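Local coordinates for protein halogenase PltM (Pseudomonas fluorescens, PDB 6BZN) that halogenates phenolic compounds as a flavoprotein, with chlorinating, brominating and iodinating activity, at residues H411-W416 / T491-H496; G109-A113 / H125-P129; Q330-R335 / W377-F382; L169-V174 / D334-L338. One frame throughout, in Å; residues are numbered along the deposited sequence.

In the fold
From the N terminus, contact 2 comes first and closes a short loop: strand 109-114 turns back within 12 residues to pair with strand 126-131 at one border of the mixed sheet. Contact 4 closes a much longer one, bringing the hairpin turn at 169-174 onto 334-338, at the edge strand of the parallel sheet. Contact 3 starts where contact 4 ends, sharing D334 and R335, and reaches round helix 352-374 to 377-382. Contact 1 follows in series and joins helices 410-441 and 488-502 across a mostly helical stretch. Contacts 3 and 4 have centres about 8 Å apart, while contact 1 touches contact 2 where W413 meets F112 and V127.

Contact 1 (H411-W416 / T491-H496); sequences HLWNVW and TANALH
V415 and L412 of helix 410-441 pack against A492 and L495 of helix 488-502, with no hydrogen bond crossing between the segments. V415 points toward helix 488-502. Its CG1 stands anti to the backbone N (chi1 -178°), which carries it in between successive turns of the other helix, with V415 CG1 3.5 Å from L495 CB and equally close to A492 O. The second branch, V415 CG2, lies against A492 CB at 4.0 Å and also sits over the rim of one face of the H411 imidazole. That ring swings out beside the helix until H411 CD2 is 3.6 Å from A492 CB, so the one small methyl of A492 meets both side chains. L412 likewise puts CG anti to its N (chi1 177°), bringing L412 CD1 to 3.7 Å from T491 CG2 and to 3.8 Å from L495 CD1. L495 CD1 then continues to the edge of the W416 ring, 4.1 Å from W416 CE3, while W416 NE1 is bonded to S403 of helix 383-406. With an alanine in place of V415, both branches go, and a gap would probably open between L495, A492 and the H411 ring. Over these segments the two axes come within 8.9 Å and cross at 16°, nearly parallel: a close-packed helix pair of the C-terminal helical region, with alanine at the narrowest point.

Contact 2 (G109-A113 / H125-P129); sequences GFSFA and HLVAP
H125 and L126 meet A113 and F112 at the loop end of an antiparallel beta hairpin, which forms one border of the mixed seven-stranded sheet. H125 contributes its backbone, its O receiving a CA-H...O contact from A113 CA. L126 forms a non-hydrogen-bonded pair with A113, and on their common face L126 CD1 rests 3.7 Å from A113 CB. V127 carries both backbone hydrogen bonds of the hairpin here: F112 N to V127 O at 2.9 Å, nearly in line with the carbonyl bond, and V127 N to F112 O at 3.0 Å. Their side chains share the other face. With CG1 anti to the carbonyl carbon (chi1 -66°), V127 CG2 falls between the backbone N and the carbonyl carbon, 3.9 Å from F112 CD1; W413 of helix 410-441 packs on both residues. A128 leaves the regular pairing, yet its CB still meets that of S111, whose hydroxyl is bonded to S247. P129 has no N-H to give, and F110 O, buried and without a hydrogen-bond partner, is met by P129 CD at 3.4 Å and by a CA-H...O contact from A128 CA. The F110 ring lies near the side chains of A65 and S351, residues of the FAD site. One water bridges instead of a direct bond, accepting from F110 N at 2.9 Å and donating to P129 O at 2.7 Å.

Contact 3 (Q330-R335 / W377-F382); sequences QNVGDR and WQREQF
D334 OD1 is gripped by two donors: the backbone N of R379, 2.8 Å from OD1, and a water that also donates to Q378 OE1. The amide comes in on the anti side of the carboxylate, somewhat out of its plane. R379 itself runs back along the loop, CG anti to the backbone N (169°) and the chain extended to NE, until R379 NH1 gives V332 O a hydrogen bond of 2.9 Å, nearly in the guanidinium plane. Over one guanidinium face the Q330 amide is stacked, planes 19° apart, with Q330 NE2 3.6 Å from R379 NH2; E386 supplies a salt bridge. Replacing R379 with an alanine would probably cost V332 O this donor, E386 its charged mate and the Q330 amide its stacking surface. Beside this, V332 CB packs on F382 CB at 3.9 Å. R335 NH1, hydrogen-bonded to A187 O, lies over the five-membered ring of W377, 3.4 Å from W377 CD1, with W377 CB under the guanidinium centre; the planes are 18° apart. The connection between helices 352-374 and 383-406 is thus fastened to the loop entering strand 336-338, the edge of the parallel sheet of a probably Rossmann-type flavin domain.

Contact 4 (L169-V174 / D334-L338); sequences LNDDGV and DRFCL
R335 slides its guanidinium flat against the turn backbone of D171 to G173, while F336, the next residue, meets L169. G173 N sits over the centre of the guanidinium, 3.5 Å from R335 CZ, with D172 C beside it; the face turned from the hairpin is the one W377 takes. A bend at chi2 (-73°) brings the group there, and R335 CG passes N170 O at 3.5 Å on the way. R335 NH2 then donates to D171 O at 3.0 Å, a slanted bond, the donor 41° above the carbonyl plane. NH1 turns to A187 O, so backbone carbonyls take both terminal nitrogens; the carboxylates of D171 and D172 make no contact with NH2. V174 and R335 run past each other in opposite directions, V174 CG2 lying 3.6 Å from R335 O. L169 and F336 cross at about a right angle, L169 CD1 4.0 Å from F336 CD2, and L203 of helix 198-203 touches both. G173 bends so that a side chain would collide with the preceding carbonyl. N170 N bonds to G173 O, closing the two-residue turn of a beta hairpin, strands 164-170 and 173-178, which this arginine ties to the outermost strand of the parallel sheet.

Contact 1 (H411-W416 / T491-H496)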
loop_
_atom_site.group_PDB
_atom_site.type_symbol
_atom_site.label_atom_id
_atom_site.label_comp_id
_atom_site.label_asym_id
_atom_site.label_seq_id
_atom_site.Cartn_x
_atom_site.Cartn_y
_atom_site.Cartn_z
ATOM N N HIS A 411 -14.198 -20.852 3.938
ATOM C CA HIS A 411 -13.436 -21.862 3.195
ATOM C C HIS A 411 -12.930 -21.283 1.863
ATOM O O HIS A 411 -11.760 -21.462 1.501
ATOM C CB HIS A 411 -14.248 -23.156 2.982
ATOM C CG HIS A 411 -13.509 -24.205 2.212
ATOM N ND1 HIS A 411 -12.391 -24.843 2.709
ATOM C CD2 HIS A 411 -13.710 -24.713 0.971
ATOM C CE1 HIS A 411 -11.934 -25.693 1.805
ATOM N NE2 HIS A 411 -12.710 -25.627 0.740
ATOM N N LEU A 412 -13.792 -20.548 1.168
ATOM C CA LEU A 412 -13.409 -19.885 -0.078
ATOM C C LEU A 412 -12.274 -18.887 0.178
ATOM O O LEU A 412 -11.269 -18.884 -0.552
ATOM C CB LEU A 412 -14.619 -19.201 -0.724
ATOM C CG LEU A 412 -14.399 -18.397 -2.013
ATOM C CD1 LEU A 412 -13.744 -19.234 -3.089
ATOM C CD2 LEU A 412 -15.728 -17.833 -2.487
ATOM N N TRP A 413 -12.411 -18.080 1.230
ATOM C CA TRP A 413 -11.342 -17.151 1.594
ATOM C C TRP A 413 -10.033 -17.905 1.842
ATOM O O TRP A 413 -8.975 -17.514 1.353
ATOM C CB TRP A 413 -11.680 -16.279 2.806
ATOM C CG TRP A 413 -10.529 -15.431 3.123
ATOM C CD1 TRP A 413 -9.596 -15.635 4.100
ATOM C CD2 TRP A 413 -10.093 -14.298 2.383
ATOM N NE1 TRP A 413 -8.623 -14.674 4.023
ATOM C CE2 TRP A 413 -8.907 -13.837 2.980
ATOM C CE3 TRP A 413 -10.602 -13.611 1.277
ATOM C CZ2 TRP A 413 -8.223 -12.708 2.514
ATOM C CZ3 TRP A 413 -9.930 -12.494 0.813
ATOM C CH2 TRP A 413 -8.744 -12.054 1.427
ATOM N N ASN A 414 -10.113 -18.989 2.607
ATOM C CA ASN A 414 -8.918 -19.760 2.945
ATOM C C ASN A 414 -8.211 -20.223 1.673
ATOM O O ASN A 414 -6.999 -20.028 1.533
ATOM C CB ASN A 414 -9.307 -20.929 3.880
ATOM C CG ASN A 414 -8.131 -21.796 4.282
ATOM O OD1 ASN A 414 -6.971 -21.413 4.178
ATOM N ND2 ASN A 414 -8.445 -23.007 4.749
ATOM N N VAL A 415 -8.959 -20.785 0.717
ATOM C CA VAL A 415 -8.345 -21.216 -0.536
ATOM C C VAL A 415 -7.790 -19.998 -1.298
ATOM O O VAL A 415 -6.634 -19.996 -1.736
ATOM C CB VAL A 415 -9.313 -22.013 -1.441
ATOM C CG1 VAL A 415 -8.591 -22.453 -2.690
ATOM C CG2 VAL A 415 -9.838 -23.261 -0.717
ATOM N N TRP A 416 -8.622 -18.966 -1.426
ATOM C CA TRP A 416 -8.240 -17.763 -2.177
ATOM C C TRP A 416 -6.971 -17.073 -1.658
ATOM O O TRP A 416 -6.138 -16.657 -2.465
ATOM C CB TRP A 416 -9.399 -16.754 -2.258
ATOM C CG TRP A 416 -8.950 -15.414 -2.751
ATOM C CD1 TRP A 416 -8.723 -14.313 -1.997
ATOM C CD2 TRP A 416 -8.593 -15.070 -4.088
ATOM N NE1 TRP A 416 -8.309 -13.270 -2.788
ATOM C CE2 TRP A 416 -8.205 -13.716 -4.079
ATOM C CE3 TRP A 416 -8.587 -15.767 -5.303
ATOM C CZ2 TRP A 416 -7.814 -13.044 -5.233
ATOM C CZ3 TRP A 416 -8.208 -15.094 -6.456
ATOM C CH2 TRP A 416 -7.817 -13.742 -6.405
ATOM N N THR A 491 -16.418 -23.024 -6.421
ATOM C CA THR A 491 -15.400 -22.003 -6.638
ATOM C C THR A 491 -14.124 -22.338 -5.846
ATOM O O THR A 491 -13.038 -22.364 -6.413
ATOM C CB THR A 491 -15.971 -20.631 -6.259
ATOM O OG1 THR A 491 -17.215 -20.433 -6.961
ATOM C CG2 THR A 491 -14.997 -19.508 -6.586
ATOM N N ALA A 492 -14.267 -22.625 -4.553
ATOM C CA ALA A 492 -13.119 -22.988 -3.717
ATOM C C ALA A 492 -12.372 -24.178 -4.309
ATOM O O ALA A 492 -11.140 -24.188 -4.374
ATOM C CB ALA A 492 -13.562 -23.300 -2.303
ATOM N N ASN A 493 -13.121 -25.174 -4.773
ATOM C CA ASN A 493 -12.482 -26.351 -5.351
ATOM C C ASN A 493 -11.729 -26.057 -6.650
ATOM O O ASN A 493 -10.642 -26.582 -6.865
ATOM C CB ASN A 493 -13.491 -27.460 -5.594
ATOM C CG ASN A 493 -12.813 -28.745 -6.024
ATOM O OD1 ASN A 493 -12.154 -29.401 -5.217
ATOM N ND2 ASN A 493 -12.918 -29.081 -7.305
ATOM N N ALA A 494 -12.328 -25.237 -7.513
ATOM C CA ALA A 494 -11.689 -24.795 -8.754
ATOM C C ALA A 494 -10.379 -24.053 -8.454
ATOM O O ALA A 494 -9.352 -24.295 -9.112
ATOM C CB ALA A 494 -12.640 -23.921 -9.562
ATOM N N LEU A 495 -10.396 -23.174 -7.444
ATOM C CA LEU A 495 -9.159 -22.521 -7.014
ATOM C C LEU A 495 -8.122 -23.527 -6.506
ATOM O O LEU A 495 -6.954 -23.439 -6.857
ATOM C CB LEU A 495 -9.423 -21.459 -5.944
ATOM C CG LEU A 495 -10.239 -20.228 -6.331
ATOM C CD1 LEU A 495 -10.496 -19.382 -5.087
ATOM C CD2 LEU A 495 -9.553 -19.408 -7.408
ATOM N N HIS A 496 -8.549 -24.464 -5.672
ATOM C CA HIS A 496 -7.644 -25.467 -5.105
ATOM C C HIS A 496 -6.937 -26.268 -6.213
ATOM O O HIS A 496 -5.736 -26.480 -6.159
ATOM C CB HIS A 496 -8.423 -26.393 -4.174
ATOM C CG HIS A 496 -7.565 -27.297 -3.347
ATOM N ND1 HIS A 496 -7.998 -28.529 -2.909
ATOM C CD2 HIS A 496 -6.305 -27.154 -2.877
ATOM C CE1 HIS A 496 -7.052 -29.097 -2.184
ATOM N NE2 HIS A 496 -6.010 -28.289 -2.157
#

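Contact 2 (G109-A113 / H125-P129)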
loop_
_atom_site.group_PDB
_atom_site.type_symbol
_atom_site.label_atom_id
_atom_site.label_comp_id
_atom_site.label_asym_id
_atom_site.label_seq_id
_atom_site.Cartn_x
_atom_site.Cartn_y
_atom_site.Cartn_z
ATOM N N GLY A 109 2.656 -10.384 10.665
ATOM C CA GLY A 109 1.950 -10.918 9.513
ATOM C C GLY A 109 0.598 -10.258 9.317
ATOM O O GLY A 109 0.221 -9.356 10.065
ATOM N N PHE A 110 -0.097 -10.700 8.278
ATOM C CA PHE A 110 -1.499 -10.345 8.034
ATOM C C PHE A 110 -2.353 -11.470 8.608
ATOM O O PHE A 110 -2.054 -12.639 8.385
ATOM C CB PHE A 110 -1.797 -10.220 6.531
ATOM C CG PHE A 110 -1.340 -8.916 5.866
ATOM C CD1 PHE A 110 -0.859 -7.817 6.583
ATOM C CD2 PHE A 110 -1.469 -8.777 4.487
ATOM C CE1 PHE A 110 -0.492 -6.636 5.928
ATOM C CE2 PHE A 110 -1.083 -7.603 3.830
ATOM C CZ PHE A 110 -0.603 -6.529 4.553
ATOM N N SER A 111 -3.404 -11.130 9.346
ATOM C CA SER A 111 -4.351 -12.118 9.832
ATOM C C SER A 111 -5.751 -11.753 9.351
ATOM O O SER A 111 -6.079 -10.568 9.167
ATOM C CB SER A 111 -4.317 -12.222 11.354
ATOM O OG SER A 111 -4.670 -10.996 11.956
ATOM N N PHE A 112 -6.560 -12.786 9.138
ATOM C CA PHE A 112 -7.902 -12.635 8.597
ATOM C C PHE A 112 -8.855 -13.467 9.428
ATOM O O PHE A 112 -8.616 -14.657 9.587
ATOM C CB PHE A 112 -7.950 -13.087 7.132
ATOM C CG PHE A 112 -6.997 -12.337 6.240
ATOM C CD1 PHE A 112 -5.673 -12.738 6.120
ATOM C CD2 PHE A 112 -7.408 -11.201 5.560
ATOM C CE1 PHE A 112 -4.790 -12.033 5.319
ATOM C CE2 PHE A 112 -6.527 -10.486 4.764
ATOM C CZ PHE A 112 -5.220 -10.905 4.630
ATOM N N ALA A 113 -9.906 -12.849 9.970
ATOM C CA ALA A 113 -10.945 -13.550 10.717
ATOM C C ALA A 113 -12.275 -13.276 10.042
ATOM O O ALA A 113 -12.617 -12.115 9.784
ATOM C CB ALA A 113 -10.978 -13.068 12.153
ATOM N N HIS A 125 -12.207 -19.838 12.026
ATOM C CA HIS A 125 -12.333 -19.174 10.718
ATOM C C HIS A 125 -11.297 -18.065 10.605
ATOM O O HIS A 125 -11.654 -16.902 10.354
ATOM C CB HIS A 125 -13.756 -18.640 10.526
ATOM C CG HIS A 125 -14.786 -19.714 10.436
ATOM N ND1 HIS A 125 -16.130 -19.476 10.623
ATOM C CD2 HIS A 125 -14.671 -21.038 10.177
ATOM C CE1 HIS A 125 -16.799 -20.606 10.479
ATOM N NE2 HIS A 125 -15.938 -21.565 10.196
ATOM N N LEU A 126 -10.025 -18.464 10.766
ATOM C CA LEU A 126 -8.849 -17.591 10.746
ATOM C C LEU A 126 -7.773 -18.135 9.805
ATOM O O LEU A 126 -7.559 -19.345 9.737
ATOM C CB LEU A 126 -8.204 -17.515 12.140
ATOM C CG LEU A 126 -8.634 -16.452 13.136
ATOM C CD1 LEU A 126 -10.139 -16.436 13.301
ATOM C CD2 LEU A 126 -7.932 -16.707 14.472
ATOM N N VAL A 127 -7.083 -17.243 9.105
ATOM C CA VAL A 127 -5.808 -17.573 8.471
ATOM C C VAL A 127 -4.821 -16.468 8.830
ATOM O O VAL A 127 -5.200 -15.298 8.946
ATOM C CB VAL A 127 -5.881 -17.767 6.928
ATOM C CG1 VAL A 127 -6.718 -18.982 6.568
ATOM C CG2 VAL A 127 -6.424 -16.534 6.211
ATOM N N ALA A 128 -3.564 -16.843 9.023
ATOM C CA ALA A 128 -2.527 -15.872 9.348
ATOM C C ALA A 128 -1.161 -16.441 8.986
ATOM O O ALA A 128 -0.573 -17.160 9.777
ATOM C CB ALA A 128 -2.582 -15.495 10.828
ATOM N N PRO A 129 -0.664 -16.139 7.777
ATOM C CA PRO A 129 0.667 -16.622 7.427
ATOM C C PRO A 129 1.732 -15.708 8.023
ATOM O O PRO A 129 1.771 -14.543 7.671
ATOM C CB PRO A 129 0.676 -16.580 5.898
ATOM C CG PRO A 129 -0.399 -15.605 5.507
ATOM C CD PRO A 129 -1.346 -15.468 6.654
HETATM O O HOH W 1 1.119 -12.353 6.269
#

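Contact 3 (Q330-R335 / W377-F382)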
loop_
_atom_site.group_PDB
_atom_site.type_symbol
_atom_site.label_atom_id
_atom_site.label_comp_id
_atom_site.label_asym_id
_atom_site.label_seq_id
_atom_site.Cartn_x
_atom_site.Cartn_y
_atom_site.Cartn_z
ATOM N N GLN A 330 -3.080 7.757 -18.471
ATOM C CA GLN A 330 -1.644 8.017 -18.643
ATOM C C GLN A 330 -1.179 8.657 -17.351
ATOM O O GLN A 330 -2.008 9.157 -16.581
ATOM C CB GLN A 330 -1.371 9.020 -19.766
ATOM C CG GLN A 330 -1.669 8.531 -21.174
ATOM C CD GLN A 330 -1.267 9.550 -22.242
ATOM O OE1 GLN A 330 -1.157 10.740 -21.969
ATOM N NE2 GLN A 330 -1.050 9.077 -23.459
ATOM N N ASN A 331 0.120 8.644 -17.104
ATOM C CA ASN A 331 0.646 9.376 -15.961
ATOM C C ASN A 331 2.023 9.988 -16.111
ATOM O O ASN A 331 2.578 10.467 -15.135
ATOM C CB ASN A 331 0.574 8.478 -14.708
ATOM C CG ASN A 331 1.716 7.485 -14.630
ATOM O OD1 ASN A 331 2.324 7.148 -15.639
ATOM N ND2 ASN A 331 2.015 7.007 -13.423
ATOM N N VAL A 332 2.575 9.993 -17.323
ATOM C CA VAL A 332 3.825 10.689 -17.593
ATOM C C VAL A 332 3.652 11.525 -18.849
ATOM O O VAL A 332 2.854 11.187 -19.730
ATOM C CB VAL A 332 5.018 9.719 -17.754
ATOM C CG1 VAL A 332 5.208 8.873 -16.497
ATOM C CG2 VAL A 332 4.849 8.803 -18.959
ATOM N N GLY A 333 4.407 12.612 -18.915
ATOM C CA GLY A 333 4.524 13.427 -20.133
ATOM C C GLY A 333 5.952 13.879 -20.292
ATOM O O GLY A 333 6.830 13.459 -19.545
ATOM N N ASP A 334 6.183 14.769 -21.256
ATOM C CA ASP A 334 7.498 15.371 -21.453
ATOM C C ASP A 334 8.011 16.011 -20.156
ATOM O O ASP A 334 9.189 15.882 -19.827
ATOM C CB ASP A 334 7.445 16.469 -22.543
ATOM C CG ASP A 334 7.203 15.918 -23.950
ATOM O OD1 ASP A 334 7.179 14.685 -24.143
ATOM O OD2 ASP A 334 7.032 16.737 -24.878
ATOM N N ARG A 335 7.115 16.705 -19.450
ATOM C CA ARG A 335 7.501 17.552 -18.311
ATOM C C ARG A 335 6.859 17.198 -16.972
ATOM O O ARG A 335 6.984 17.973 -16.019
ATOM C CB ARG A 335 7.196 19.022 -18.641
ATOM C CG ARG A 335 7.944 19.558 -19.859
ATOM C CD ARG A 335 9.406 19.762 -19.521
ATOM N NE ARG A 335 10.204 20.292 -20.627
ATOM C CZ ARG A 335 11.447 20.772 -20.504
ATOM N NH1 ARG A 335 12.061 20.814 -19.321
ATOM N NH2 ARG A 335 12.092 21.228 -21.581
ATOM N N TRP A 377 13.864 15.997 -22.249
ATOM C CA TRP A 377 12.613 15.840 -21.515
ATOM C C TRP A 377 11.500 15.436 -22.468
ATOM O O TRP A 377 10.774 16.276 -23.014
ATOM C CB TRP A 377 12.293 17.138 -20.790
ATOM C CG TRP A 377 13.338 17.502 -19.779
ATOM C CD1 TRP A 377 14.379 18.371 -19.944
ATOM C CD2 TRP A 377 13.453 16.988 -18.452
ATOM N NE1 TRP A 377 15.123 18.446 -18.791
ATOM C CE2 TRP A 377 14.579 17.604 -17.859
ATOM C CE3 TRP A 377 12.709 16.078 -17.698
ATOM C CZ2 TRP A 377 14.976 17.333 -16.547
ATOM C CZ3 TRP A 377 13.113 15.804 -16.386
ATOM C CH2 TRP A 377 14.227 16.430 -15.827
ATOM N N GLN A 378 11.387 14.129 -22.671
ATOM C CA GLN A 378 10.398 13.550 -23.574
ATOM C C GLN A 378 9.652 12.411 -22.882
ATOM O O GLN A 378 10.264 11.606 -22.159
ATOM C CB GLN A 378 11.085 13.019 -24.831
ATOM C CG GLN A 378 11.794 14.092 -25.659
ATOM C CD GLN A 378 10.812 14.993 -26.395
ATOM O OE1 GLN A 378 10.007 14.511 -27.184
ATOM N NE2 GLN A 378 10.870 16.296 -26.141
ATOM N N ARG A 379 8.349 12.336 -23.136
ATOM C CA ARG A 379 7.475 11.311 -22.559
ATOM C C ARG A 379 8.069 9.906 -22.653
ATOM O O ARG A 379 8.027 9.146 -21.679
ATOM C CB ARG A 379 6.105 11.347 -23.245
ATOM C CG ARG A 379 5.183 10.169 -22.935
ATOM C CD ARG A 379 3.780 10.360 -23.488
ATOM N NE ARG A 379 3.123 9.064 -23.668
ATOM C CZ ARG A 379 2.536 8.361 -22.694
ATOM N NH1 ARG A 379 2.487 8.812 -21.437
ATOM N NH2 ARG A 379 1.988 7.196 -22.978
ATOM N N GLU A 380 8.607 9.555 -23.822
ATOM C CA GLU A 380 9.103 8.198 -24.049
ATOM C C GLU A 380 10.206 7.773 -23.067
ATOM O O GLU A 380 10.321 6.593 -22.753
ATOM C CB GLU A 380 9.560 8.012 -25.514
ATOM C CG GLU A 380 9.716 6.555 -25.971
ATOM C CD GLU A 380 8.415 5.737 -26.033
ATOM O OE1 GLU A 380 7.294 6.292 -25.883
ATOM O OE2 GLU A 380 8.517 4.504 -26.237
ATOM N N GLN A 381 10.976 8.729 -22.542
ATOM C CA GLN A 381 11.993 8.425 -21.532
ATOM C C GLN A 381 11.386 7.844 -20.263
ATOM O O GLN A 381 12.058 7.136 -19.544
ATOM C CB GLN A 381 12.793 9.680 -21.149
ATOM C CG GLN A 381 13.653 10.256 -22.271
ATOM C CD GLN A 381 14.002 11.727 -22.045
ATOM O OE1 GLN A 381 13.771 12.576 -22.916
ATOM N NE2 GLN A 381 14.520 12.042 -20.866
ATOM N N PHE A 382 10.127 8.175 -19.982
ATOM C CA PHE A 382 9.473 7.765 -18.726
ATOM C C PHE A 382 8.429 6.672 -18.929
ATOM O O PHE A 382 7.711 6.320 -18.000
ATOM C CB PHE A 382 8.870 9.000 -18.056
ATOM C CG PHE A 382 9.853 10.133 -17.914
ATOM C CD1 PHE A 382 10.909 10.034 -17.030
ATOM C CD2 PHE A 382 9.723 11.293 -18.667
ATOM C CE1 PHE A 382 11.830 11.063 -16.905
ATOM C CE2 PHE A 382 10.638 12.324 -18.546
ATOM C CZ PHE A 382 11.699 12.203 -17.665
HETATM O O HOH W 2 7.161 13.707 -26.481
HETATM O O HOH W 3 9.758 19.163 -23.318
#

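Contact 4 (L169-V174 / D334-L338)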
loop_
_atom_site.group_PDB
_atom_site.type_symbol
_atom_site.label_atom_id
_atom_site.label_comp_id
_atom_site.label_asym_id
_atom_site.label_seq_id
_atom_site.Cartn_x
_atom_site.Cartn_y
_atom_site.Cartn_z
ATOM N N LEU A 169 2.617 23.929 -18.180
ATOM C CA LEU A 169 3.517 22.940 -18.737
ATOM C C LEU A 169 3.914 23.428 -20.126
ATOM O O LEU A 169 3.076 23.513 -21.016
ATOM C CB LEU A 169 2.830 21.582 -18.798
ATOM C CG LEU A 169 2.343 20.995 -17.468
ATOM C CD1 LEU A 169 1.433 19.801 -17.724
ATOM C CD2 LEU A 169 3.524 20.600 -16.588
ATOM N N ASN A 170 5.183 23.777 -20.297
ATOM C CA ASN A 170 5.660 24.426 -21.527
ATOM C C ASN A 170 6.640 23.490 -22.188
ATOM O O ASN A 170 7.045 22.507 -21.580
ATOM C CB ASN A 170 6.344 25.766 -21.195
ATOM C CG ASN A 170 5.527 26.618 -20.229
ATOM O OD1 ASN A 170 6.008 27.013 -19.151
ATOM N ND2 ASN A 170 4.285 26.908 -20.603
ATOM N N ASP A 171 7.058 23.796 -23.412
ATOM C CA ASP A 171 8.097 22.981 -24.058
ATOM C C ASP A 171 9.504 23.198 -23.476
ATOM O O ASP A 171 10.390 22.404 -23.750
ATOM C CB ASP A 171 8.090 23.129 -25.602
ATOM C CG ASP A 171 8.483 24.514 -26.073
ATOM O OD1 ASP A 171 8.714 25.398 -25.216
ATOM O OD2 ASP A 171 8.570 24.711 -27.312
ATOM N N ASP A 172 9.710 24.246 -22.673
ATOM C CA ASP A 172 11.018 24.496 -22.038
ATOM C C ASP A 172 11.012 24.381 -20.497
ATOM O O ASP A 172 11.984 24.764 -19.846
ATOM C CB ASP A 172 11.616 25.843 -22.503
ATOM C CG ASP A 172 10.718 27.029 -22.224
ATOM O OD1 ASP A 172 9.612 26.844 -21.662
ATOM O OD2 ASP A 172 11.126 28.155 -22.588
ATOM N N GLY A 173 9.940 23.836 -19.928
ATOM C CA GLY A 173 9.872 23.615 -18.488
ATOM C C GLY A 173 8.493 23.784 -17.914
ATOM O O GLY A 173 7.493 23.754 -18.635
ATOM N N VAL A 174 8.449 23.964 -16.601
ATOM C CA VAL A 174 7.210 24.061 -15.870
ATOM C C VAL A 174 7.225 25.360 -15.098
ATOM O O VAL A 174 8.274 25.796 -14.646
ATOM C CB VAL A 174 7.074 22.874 -14.894
ATOM C CG1 VAL A 174 5.820 22.993 -14.049
ATOM C CG2 VAL A 174 7.064 21.576 -15.684
ATOM N N ASP A 334 6.183 14.769 -21.256
ATOM C CA ASP A 334 7.498 15.371 -21.453
ATOM C C ASP A 334 8.011 16.011 -20.156
ATOM O O ASP A 334 9.189 15.882 -19.827
ATOM C CB ASP A 334 7.445 16.469 -22.543
ATOM C CG ASP A 334 7.203 15.918 -23.950
ATOM O OD1 ASP A 334 7.179 14.685 -24.143
ATOM O OD2 ASP A 334 7.032 16.737 -24.878
ATOM N N ARG A 335 7.115 16.705 -19.450
ATOM C CA ARG A 335 7.501 17.552 -18.311
ATOM C C ARG A 335 6.859 17.198 -16.972
ATOM O O ARG A 335 6.984 17.973 -16.019
ATOM C CB ARG A 335 7.196 19.022 -18.641
ATOM C CG ARG A 335 7.944 19.558 -19.859
ATOM C CD ARG A 335 9.406 19.762 -19.521
ATOM N NE ARG A 335 10.204 20.292 -20.627
ATOM C CZ ARG A 335 11.447 20.772 -20.504
ATOM N NH1 ARG A 335 12.061 20.814 -19.321
ATOM N NH2 ARG A 335 12.092 21.228 -21.581
ATOM N N PHE A 336 6.219 16.033 -16.871
ATOM C CA PHE A 336 5.606 15.643 -15.607
ATOM C C PHE A 336 5.569 14.144 -15.417
ATOM O O PHE A 336 5.669 13.369 -16.364
ATOM C CB PHE A 336 4.185 16.196 -15.466
ATOM C CG PHE A 336 3.182 15.535 -16.372
ATOM C CD1 PHE A 336 2.502 14.393 -15.969
ATOM C CD2 PHE A 336 2.929 16.046 -17.634
ATOM C CE1 PHE A 336 1.568 13.784 -16.798
ATOM C CE2 PHE A 336 2.000 15.437 -18.470
ATOM C CZ PHE A 336 1.325 14.301 -18.054
ATOM N N CYS A 337 5.415 13.764 -14.154
ATOM C CA CYS A 337 5.082 12.401 -13.782
ATOM C C CYS A 337 4.167 12.466 -12.569
ATOM O O CYS A 337 4.411 13.246 -11.633
ATOM C CB CYS A 337 6.331 11.591 -13.461
ATOM S SG CYS A 337 5.980 9.963 -12.730
ATOM N N LEU A 338 3.099 11.673 -12.618
ATOM C CA LEU A 338 2.252 11.435 -11.465
ATOM C C LEU A 338 2.779 10.196 -10.766
ATOM O O LEU A 338 2.924 9.144 -11.386
ATOM C CB LEU A 338 0.801 11.183 -11.875
ATOM C CG LEU A 338 -0.090 12.371 -12.229
ATOM C CD1 LEU A 338 0.562 13.352 -13.166
ATOM C CD2 LEU A 338 -1.423 11.880 -12.766
HETATM O O HOH W 3 9.758 19.163 -23.318
#